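Local coordinates for cyclic dimeric GMP binding protein (PDB 3PJV) that binds c-di-GMP and takes part, as LapD, in inside-out signalling that controls periplasmic proteolysis, at the interface of chains A and B. Residues are numbered along the deposited sequence; one frame, centred on the assembly and turned at random. Chains: chain A/B, Cyclic dimeric GMP binding protein.

The interface of chains A and B. Residues chain A 17, 20-21, 54-55; chain B 54, 112, 114-115.
A:Tyr54 and B:Tyr54, the same loop residue from the two copies of the LapD periplasmic domain, meet edge to face at the apolar centre of the two-fold symmetric interface of the deposited dimer, which may be the working assembly. Their planes stand at 81°, and CD2 of B:Tyr54 lies 3.7 Å from CD1 of A:Tyr54, over the rim of that ring. The two side chains run past each other in opposite directions, which carries each hydroxyl beyond the ring pair towards water; tyrosine thus supplies both an aromatic surface and a polar end. A second apolar contact lies beside A:Ala21, where CG1 of B:Val112 packs 3.3 Å from CD1 of A:Tyr55. A beta-branched valine can present CG1 both to this ring and to CA of A:Ala21, 4.0 Å away. A:Ala21, having only a methyl, probably lets strand 105-114 of chain B come close to helix 6-32, its CB lying 4.0 Å from CB of B:Ser114.

Further out, A:His20 serves two partners with different parts of its imidazole. The hydroxyl of B:Tyr54 sits over the centre of one face, while OG of B:Ser114 lies in the ring plane at the edge, 2.8 Å from ND1 in a nearly straight hydrogen bond (175° at H). With chi1 of -176°, CG extends away from the backbone nitrogen and the ring reaches across to both. Replacing this histidine with leucine would probably leave the B:Ser114 hydroxyl without its ring-nitrogen partner and deprive the B:Tyr54 hydroxyl of its flat aromatic support.

At the polar rim A:Tyr55 and B:Ser114 form an antiparallel beta bridge, and the backbone N of B:His115 donates to O of A:Tyr54 at 2.9 Å. That carbonyl also binds a water shared with the B:Tyr54 hydroxyl and the carbonyl of B:His115. A second water joins the A:Tyr54 hydroxyl to the backbone carbonyl O of B:Tyr54, 3.0 Å from the water oxygen.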
loop_
_atom_site.group_PDB
_atom_site.type_symbol
_atom_site.label_atom_id
_atom_site.label_comp_id
_atom_site.label_asym_id
_atom_site.label_seq_id
_atom_site.Cartn_x
_atom_site.Cartn_y
_atom_site.Cartn_z
ATOM N N LEU A 17 3.177 -3.701 -10.098
ATOM C CA LEU A 17 1.904 -2.974 -9.986
ATOM C C LEU A 17 0.738 -3.836 -10.436
ATOM O O LEU A 17 -0.334 -3.830 -9.822
ATOM C CB LEU A 17 1.916 -1.707 -10.834
ATOM C CG LEU A 17 2.600 -0.460 -10.297
ATOM C CD1 LEU A 17 2.487 0.639 -11.347
ATOM C CD2 LEU A 17 1.949 -0.048 -8.982
ATOM N N HIS A 20 -0.012 -6.175 -7.809
ATOM C CA HIS A 20 -0.643 -5.442 -6.716
ATOM C C HIS A 20 -2.158 -5.340 -6.963
ATOM O O HIS A 20 -2.971 -5.610 -6.070
ATOM C CB HIS A 20 0.009 -4.062 -6.583
ATOM C CG HIS A 20 -0.497 -3.251 -5.432
ATOM N ND1 HIS A 20 -1.580 -2.404 -5.537
ATOM C CD2 HIS A 20 -0.053 -3.139 -4.156
ATOM C CE1 HIS A 20 -1.776 -1.797 -4.378
ATOM N NE2 HIS A 20 -0.871 -2.235 -3.520
ATOM N N ALA A 21 -2.527 -4.974 -8.188
ATOM C CA ALA A 21 -3.933 -4.816 -8.552
ATOM C C ALA A 21 -4.659 -6.163 -8.571
ATOM O O ALA A 21 -5.781 -6.284 -8.075
ATOM C CB ALA A 21 -4.063 -4.117 -9.902
ATOM N N TYR A 54 -4.497 3.566 -2.344
ATOM C CA TYR A 54 -3.541 2.838 -3.186
ATOM C C TYR A 54 -4.078 2.523 -4.581
ATOM O O TYR A 54 -3.314 2.116 -5.463
ATOM C CB TYR A 54 -3.104 1.513 -2.547
ATOM C CG TYR A 54 -2.477 1.628 -1.175
ATOM C CD1 TYR A 54 -1.821 2.783 -0.777
ATOM C CD2 TYR A 54 -2.549 0.567 -0.275
ATOM C CE1 TYR A 54 -1.252 2.882 0.486
ATOM C CE2 TYR A 54 -1.989 0.656 0.984
ATOM C CZ TYR A 54 -1.347 1.811 1.364
ATOM O OH TYR A 54 -0.793 1.893 2.619
ATOM N N TYR A 55 -5.387 2.678 -4.772
ATOM C CA TYR A 55 -6.026 2.265 -6.026
ATOM C C TYR A 55 -6.649 3.450 -6.755
ATOM O O TYR A 55 -7.341 4.266 -6.137
ATOM C CB TYR A 55 -7.066 1.153 -5.770
ATOM C CG TYR A 55 -6.456 0.047 -4.951
ATOM C CD1 TYR A 55 -5.645 -0.909 -5.549
ATOM C CD2 TYR A 55 -6.617 0.014 -3.572
ATOM C CE1 TYR A 55 -5.033 -1.894 -4.799
ATOM C CE2 TYR A 55 -6.018 -0.972 -2.814
ATOM C CZ TYR A 55 -5.225 -1.927 -3.439
ATOM O OH TYR A 55 -4.613 -2.908 -2.696
ATOM N N TYR B 54 4.340 -0.511 0.679
ATOM C CA TYR B 54 4.482 0.949 0.667
ATOM C C TYR B 54 4.820 1.452 2.060
ATOM O O TYR B 54 3.945 1.925 2.783
ATOM C CB TYR B 54 3.177 1.594 0.205
ATOM C CG TYR B 54 2.779 1.249 -1.222
ATOM C CD1 TYR B 54 3.735 0.887 -2.176
ATOM C CD2 TYR B 54 1.452 1.318 -1.621
ATOM C CE1 TYR B 54 3.366 0.590 -3.481
ATOM C CE2 TYR B 54 1.079 1.035 -2.914
ATOM C CZ TYR B 54 2.034 0.664 -3.843
ATOM O OH TYR B 54 1.647 0.394 -5.135
ATOM N N VAL B 112 -9.908 -3.814 -10.407
ATOM C CA VAL B 112 -9.050 -2.922 -9.627
ATOM C C VAL B 112 -8.000 -2.317 -10.537
ATOM O O VAL B 112 -7.486 -2.993 -11.415
ATOM C CB VAL B 112 -8.343 -3.680 -8.467
ATOM C CG1 VAL B 112 -7.325 -2.766 -7.755
ATOM C CG2 VAL B 112 -9.376 -4.230 -7.484
ATOM N N SER B 114 -4.407 -0.194 -9.892
ATOM C CA SER B 114 -3.510 0.279 -8.828
ATOM C C SER B 114 -2.828 1.585 -9.227
ATOM O O SER B 114 -2.373 1.729 -10.359
ATOM C CB SER B 114 -2.455 -0.782 -8.490
ATOM O OG SER B 114 -3.054 -1.880 -7.824
ATOM N N HIS B 115 -2.760 2.531 -8.292
ATOM C CA HIS B 115 -2.167 3.828 -8.608
ATOM C C HIS B 115 -0.648 3.711 -8.711
ATOM O O HIS B 115 -0.016 3.144 -7.831
ATOM C CB HIS B 115 -2.526 4.848 -7.525
ATOM C CG HIS B 115 -2.375 6.269 -7.975
ATOM N ND1 HIS B 115 -1.146 6.840 -8.232
ATOM C CD2 HIS B 115 -3.299 7.227 -8.228
ATOM C CE1 HIS B 115 -1.322 8.094 -8.625
ATOM N NE2 HIS B 115 -2.617 8.352 -8.630
HETATM O O HOH W 1 -0.669 1.435 -5.925
HETATM O O HOH W 2 1.320 3.285 2.815
#